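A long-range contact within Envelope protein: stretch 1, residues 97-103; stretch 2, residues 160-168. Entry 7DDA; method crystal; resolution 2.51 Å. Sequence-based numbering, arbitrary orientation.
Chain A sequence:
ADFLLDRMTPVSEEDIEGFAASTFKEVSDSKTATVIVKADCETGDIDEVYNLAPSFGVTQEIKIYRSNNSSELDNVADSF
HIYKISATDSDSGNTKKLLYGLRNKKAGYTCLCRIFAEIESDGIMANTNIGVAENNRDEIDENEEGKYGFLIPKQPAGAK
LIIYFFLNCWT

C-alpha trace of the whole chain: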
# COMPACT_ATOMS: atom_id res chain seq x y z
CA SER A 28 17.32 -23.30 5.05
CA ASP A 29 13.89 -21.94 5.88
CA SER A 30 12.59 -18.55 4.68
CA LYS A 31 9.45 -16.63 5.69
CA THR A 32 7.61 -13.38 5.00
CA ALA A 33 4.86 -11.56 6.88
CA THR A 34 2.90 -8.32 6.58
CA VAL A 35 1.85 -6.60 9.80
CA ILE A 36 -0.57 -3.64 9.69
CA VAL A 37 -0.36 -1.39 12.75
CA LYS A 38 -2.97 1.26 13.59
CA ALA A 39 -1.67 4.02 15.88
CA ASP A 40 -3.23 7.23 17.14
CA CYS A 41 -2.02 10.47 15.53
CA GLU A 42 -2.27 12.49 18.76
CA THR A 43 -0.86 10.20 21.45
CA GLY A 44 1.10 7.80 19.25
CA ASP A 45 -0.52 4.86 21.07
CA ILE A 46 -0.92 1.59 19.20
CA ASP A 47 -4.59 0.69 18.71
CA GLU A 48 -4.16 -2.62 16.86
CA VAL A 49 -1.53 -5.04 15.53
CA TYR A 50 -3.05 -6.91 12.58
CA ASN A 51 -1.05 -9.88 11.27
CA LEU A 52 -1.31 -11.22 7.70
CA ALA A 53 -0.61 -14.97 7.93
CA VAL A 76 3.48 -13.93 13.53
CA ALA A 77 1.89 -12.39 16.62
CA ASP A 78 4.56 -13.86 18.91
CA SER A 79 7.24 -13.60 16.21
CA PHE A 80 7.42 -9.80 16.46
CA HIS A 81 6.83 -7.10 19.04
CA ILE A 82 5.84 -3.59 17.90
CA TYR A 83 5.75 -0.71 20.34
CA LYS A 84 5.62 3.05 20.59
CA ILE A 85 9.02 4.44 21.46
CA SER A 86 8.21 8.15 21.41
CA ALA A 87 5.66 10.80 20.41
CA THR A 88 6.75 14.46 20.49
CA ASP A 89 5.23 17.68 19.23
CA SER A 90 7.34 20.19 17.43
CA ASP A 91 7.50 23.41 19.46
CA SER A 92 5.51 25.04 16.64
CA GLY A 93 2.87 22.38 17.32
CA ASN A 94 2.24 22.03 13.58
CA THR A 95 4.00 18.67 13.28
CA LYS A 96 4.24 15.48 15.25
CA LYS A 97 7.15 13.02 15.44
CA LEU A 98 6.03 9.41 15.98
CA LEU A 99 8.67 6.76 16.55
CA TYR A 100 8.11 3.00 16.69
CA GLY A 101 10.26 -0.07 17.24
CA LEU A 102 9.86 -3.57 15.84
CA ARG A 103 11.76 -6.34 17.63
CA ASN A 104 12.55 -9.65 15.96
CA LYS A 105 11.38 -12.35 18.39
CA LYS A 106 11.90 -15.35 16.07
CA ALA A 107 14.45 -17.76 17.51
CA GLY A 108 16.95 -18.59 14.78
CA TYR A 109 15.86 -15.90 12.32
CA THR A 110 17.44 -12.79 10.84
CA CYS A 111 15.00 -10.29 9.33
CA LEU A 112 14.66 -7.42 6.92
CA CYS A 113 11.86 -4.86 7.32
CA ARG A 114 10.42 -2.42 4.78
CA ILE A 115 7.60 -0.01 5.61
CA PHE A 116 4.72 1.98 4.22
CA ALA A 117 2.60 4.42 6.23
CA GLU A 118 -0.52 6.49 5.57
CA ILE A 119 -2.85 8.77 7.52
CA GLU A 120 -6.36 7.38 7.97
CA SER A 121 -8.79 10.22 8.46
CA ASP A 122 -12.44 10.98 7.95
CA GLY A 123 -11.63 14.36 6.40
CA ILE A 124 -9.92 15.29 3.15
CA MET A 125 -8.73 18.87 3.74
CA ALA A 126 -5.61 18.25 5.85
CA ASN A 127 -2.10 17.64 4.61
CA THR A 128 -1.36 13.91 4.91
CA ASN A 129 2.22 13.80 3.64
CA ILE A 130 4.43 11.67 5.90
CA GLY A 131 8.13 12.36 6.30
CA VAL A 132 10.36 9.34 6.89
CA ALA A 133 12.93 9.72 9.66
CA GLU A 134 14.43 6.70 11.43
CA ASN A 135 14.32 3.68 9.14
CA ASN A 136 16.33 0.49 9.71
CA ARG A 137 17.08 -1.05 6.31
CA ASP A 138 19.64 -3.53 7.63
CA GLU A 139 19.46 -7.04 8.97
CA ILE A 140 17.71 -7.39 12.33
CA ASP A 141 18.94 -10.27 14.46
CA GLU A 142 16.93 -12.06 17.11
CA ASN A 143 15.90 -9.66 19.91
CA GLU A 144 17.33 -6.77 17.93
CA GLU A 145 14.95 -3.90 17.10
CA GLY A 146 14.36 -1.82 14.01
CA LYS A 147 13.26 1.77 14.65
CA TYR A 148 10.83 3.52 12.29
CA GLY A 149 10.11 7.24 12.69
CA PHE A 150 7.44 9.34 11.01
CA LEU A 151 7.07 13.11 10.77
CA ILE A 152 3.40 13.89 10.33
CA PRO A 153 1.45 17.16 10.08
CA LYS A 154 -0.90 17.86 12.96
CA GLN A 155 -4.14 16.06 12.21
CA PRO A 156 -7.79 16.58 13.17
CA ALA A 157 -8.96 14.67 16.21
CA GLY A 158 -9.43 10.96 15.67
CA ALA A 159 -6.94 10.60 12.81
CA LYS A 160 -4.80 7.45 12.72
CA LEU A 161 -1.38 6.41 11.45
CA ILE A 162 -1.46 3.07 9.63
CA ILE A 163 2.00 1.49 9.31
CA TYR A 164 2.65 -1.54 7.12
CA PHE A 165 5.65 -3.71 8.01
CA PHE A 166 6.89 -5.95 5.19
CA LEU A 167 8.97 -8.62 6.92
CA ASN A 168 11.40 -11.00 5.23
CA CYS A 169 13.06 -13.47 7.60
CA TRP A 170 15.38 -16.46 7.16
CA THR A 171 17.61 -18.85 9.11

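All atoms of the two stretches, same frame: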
# COMPACT_ATOMS: atom_id res chain seq x y z
N LYS A 97 6.14 14.03 15.75
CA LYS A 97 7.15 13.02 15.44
C LYS A 97 6.79 11.73 16.18
O LYS A 97 6.75 11.72 17.42
CB LYS A 97 8.55 13.50 15.80
CG LYS A 97 9.61 12.46 15.62
CD LYS A 97 9.77 12.04 14.18
CE LYS A 97 10.72 10.84 14.06
NZ LYS A 97 11.97 10.97 14.88
N LEU A 98 6.51 10.67 15.43
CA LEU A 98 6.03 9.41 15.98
C LEU A 98 7.07 8.33 15.68
O LEU A 98 7.39 8.08 14.52
CB LEU A 98 4.68 9.01 15.38
CG LEU A 98 3.55 10.02 15.61
CD1 LEU A 98 2.25 9.51 15.01
CD2 LEU A 98 3.39 10.32 17.10
N LEU A 99 7.57 7.69 16.72
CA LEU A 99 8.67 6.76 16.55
C LEU A 99 8.29 5.40 17.12
O LEU A 99 7.85 5.31 18.27
CB LEU A 99 9.95 7.30 17.20
CG LEU A 99 11.16 6.37 17.25
CD1 LEU A 99 11.59 5.98 15.85
CD2 LEU A 99 12.30 7.07 17.98
N TYR A 100 8.47 4.35 16.32
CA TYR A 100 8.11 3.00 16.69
C TYR A 100 9.31 2.07 16.57
O TYR A 100 10.24 2.34 15.81
CB TYR A 100 6.94 2.50 15.82
CG TYR A 100 5.74 3.34 16.09
CD1 TYR A 100 4.86 3.03 17.13
CD2 TYR A 100 5.52 4.51 15.37
CE1 TYR A 100 3.78 3.84 17.41
CE2 TYR A 100 4.43 5.33 15.65
CZ TYR A 100 3.57 4.99 16.67
OH TYR A 100 2.50 5.82 16.92
N GLY A 101 9.27 0.99 17.34
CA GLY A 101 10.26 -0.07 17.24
C GLY A 101 9.59 -1.39 16.92
O GLY A 101 8.50 -1.69 17.42
N LEU A 102 10.25 -2.19 16.08
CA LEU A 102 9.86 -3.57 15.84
C LEU A 102 11.01 -4.47 16.27
O LEU A 102 12.13 -4.35 15.74
CB LEU A 102 9.51 -3.80 14.36
CG LEU A 102 9.11 -5.22 13.91
CD1 LEU A 102 8.10 -5.19 12.76
CD2 LEU A 102 10.33 -6.05 13.50
N ARG A 103 10.75 -5.38 17.19
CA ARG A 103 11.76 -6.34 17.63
C ARG A 103 11.51 -7.72 17.03
O ARG A 103 10.40 -8.27 17.13
CB ARG A 103 11.80 -6.45 19.16
CG ARG A 103 13.13 -7.00 19.65
CD ARG A 103 13.16 -7.12 21.17
NE ARG A 103 12.97 -5.83 21.84
CZ ARG A 103 13.89 -4.87 21.93
NH1 ARG A 103 15.10 -5.04 21.40
NH2 ARG A 103 13.61 -3.73 22.55
N LYS A 160 -5.67 8.57 12.40
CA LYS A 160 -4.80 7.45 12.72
C LYS A 160 -3.63 7.35 11.76
O LYS A 160 -3.71 7.76 10.59
CB LYS A 160 -5.56 6.12 12.71
CG LYS A 160 -6.79 6.05 13.64
CD LYS A 160 -6.40 6.34 15.08
CE LYS A 160 -7.58 6.17 16.04
NZ LYS A 160 -7.13 6.35 17.44
N LEU A 161 -2.53 6.79 12.26
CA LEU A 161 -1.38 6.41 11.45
C LEU A 161 -1.44 4.91 11.24
O LEU A 161 -1.49 4.14 12.20
CB LEU A 161 -0.07 6.83 12.13
CG LEU A 161 1.26 6.51 11.45
CD1 LEU A 161 1.38 7.18 10.09
CD2 LEU A 161 2.41 6.93 12.35
N ILE A 162 -1.48 4.48 9.98
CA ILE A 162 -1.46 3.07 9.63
C ILE A 162 -0.09 2.76 9.05
O ILE A 162 0.31 3.34 8.04
CB ILE A 162 -2.58 2.70 8.64
CG1 ILE A 162 -3.92 3.30 9.08
CG2 ILE A 162 -2.72 1.22 8.54
CD1 ILE A 162 -4.44 2.79 10.43
N ILE A 163 0.65 1.87 9.72
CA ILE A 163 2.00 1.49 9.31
C ILE A 163 1.98 0.04 8.85
O ILE A 163 1.44 -0.83 9.54
CB ILE A 163 3.02 1.67 10.45
CG1 ILE A 163 2.86 3.01 11.14
CG2 ILE A 163 4.42 1.50 9.92
CD1 ILE A 163 3.61 3.05 12.48
N TYR A 164 2.57 -0.21 7.69
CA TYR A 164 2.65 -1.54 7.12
C TYR A 164 4.10 -2.00 7.21
O TYR A 164 5.00 -1.32 6.70
CB TYR A 164 2.14 -1.57 5.68
CG TYR A 164 0.70 -1.07 5.50
CD1 TYR A 164 0.38 0.27 5.64
CD2 TYR A 164 -0.33 -1.95 5.18
CE1 TYR A 164 -0.92 0.73 5.48
CE2 TYR A 164 -1.64 -1.50 5.01
CZ TYR A 164 -1.93 -0.16 5.16
OH TYR A 164 -3.23 0.31 5.01
N PHE A 165 4.33 -3.12 7.88
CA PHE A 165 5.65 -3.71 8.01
C PHE A 165 5.73 -4.91 7.09
O PHE A 165 4.96 -5.86 7.24
CB PHE A 165 5.93 -4.13 9.45
CG PHE A 165 5.90 -3.00 10.43
CD1 PHE A 165 4.69 -2.56 10.96
CD2 PHE A 165 7.06 -2.40 10.85
CE1 PHE A 165 4.66 -1.52 11.87
CE2 PHE A 165 7.02 -1.37 11.76
CZ PHE A 165 5.83 -0.93 12.26
N PHE A 166 6.68 -4.86 6.14
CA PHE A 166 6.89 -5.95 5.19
C PHE A 166 8.14 -6.71 5.62
O PHE A 166 9.27 -6.26 5.38
CB PHE A 166 7.00 -5.42 3.77
CG PHE A 166 5.84 -4.55 3.37
CD1 PHE A 166 4.58 -5.10 3.18
CD2 PHE A 166 5.99 -3.18 3.23
CE1 PHE A 166 3.50 -4.31 2.82
CE2 PHE A 166 4.92 -2.39 2.87
CZ PHE A 166 3.67 -2.96 2.66
N LEU A 167 7.92 -7.88 6.23
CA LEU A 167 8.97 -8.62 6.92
C LEU A 167 9.46 -9.80 6.09
O LEU A 167 8.66 -10.58 5.56
CB LEU A 167 8.44 -9.08 8.28
CG LEU A 167 8.32 -7.91 9.25
CD1 LEU A 167 7.31 -8.21 10.32
CD2 LEU A 167 9.68 -7.63 9.89
N ASN A 168 10.78 -9.91 5.96
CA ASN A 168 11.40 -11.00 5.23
C ASN A 168 12.48 -11.62 6.11
O ASN A 168 13.53 -11.01 6.32
CB ASN A 168 11.99 -10.52 3.90
CG ASN A 168 12.53 -11.65 3.06
OD1 ASN A 168 13.37 -11.45 2.18
ND2 ASN A 168 12.09 -12.87 3.35

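Strands 97-103 and 160-168 pack through side chains alone: their axes approach no closer than 10.8 Å, too far for backbone pairing, and no hydrogen bond crosses between them. Their N-to-C directions differ by 28°, so the register advances in step, with Leu-98 opposite Leu-161, Tyr-100 opposite Ile-163 and Leu-102 opposite Phe-165. The even residues of the first strand and the odd residues of the second direct CA-to-CB toward the partner, as strand alternation predicts.

Leu-102 has the most surface covered, 78 Å². Its CD1 lies 3.5 Å from Phe-165 CD2, the closest contact of the set, and 4.0 Å from Leu-167 CD1, so one methyl touches two successive inward-facing residues. Its chi2 of 148° falls between rotamer wells.

Tyr-100, with 50 Å² covered, bridges Leu-161 and Ile-163. Ile-163 CD1 sits 3.8 Å from Tyr-100 CD2 and 4.2 Å from the centroid of the Tyr-100 ring, 29° off its normal, which defines an off-centre CH-pi contact. Leu-161 CD2 is 4.2 Å from Tyr-100 CE2. The tyrosine hydroxyl is hydrogen-bonded elsewhere in the structure; the contacts across the strands are made by the ring carbons.

Phe-165 has 45 Å² covered, and Leu-102 is its one partner within 4.5 Å. At the other end, Leu-98 CD1 meets Leu-161 CD2 at 3.7 Å; the same leucine methyl thus touches both Leu-98 and Tyr-100.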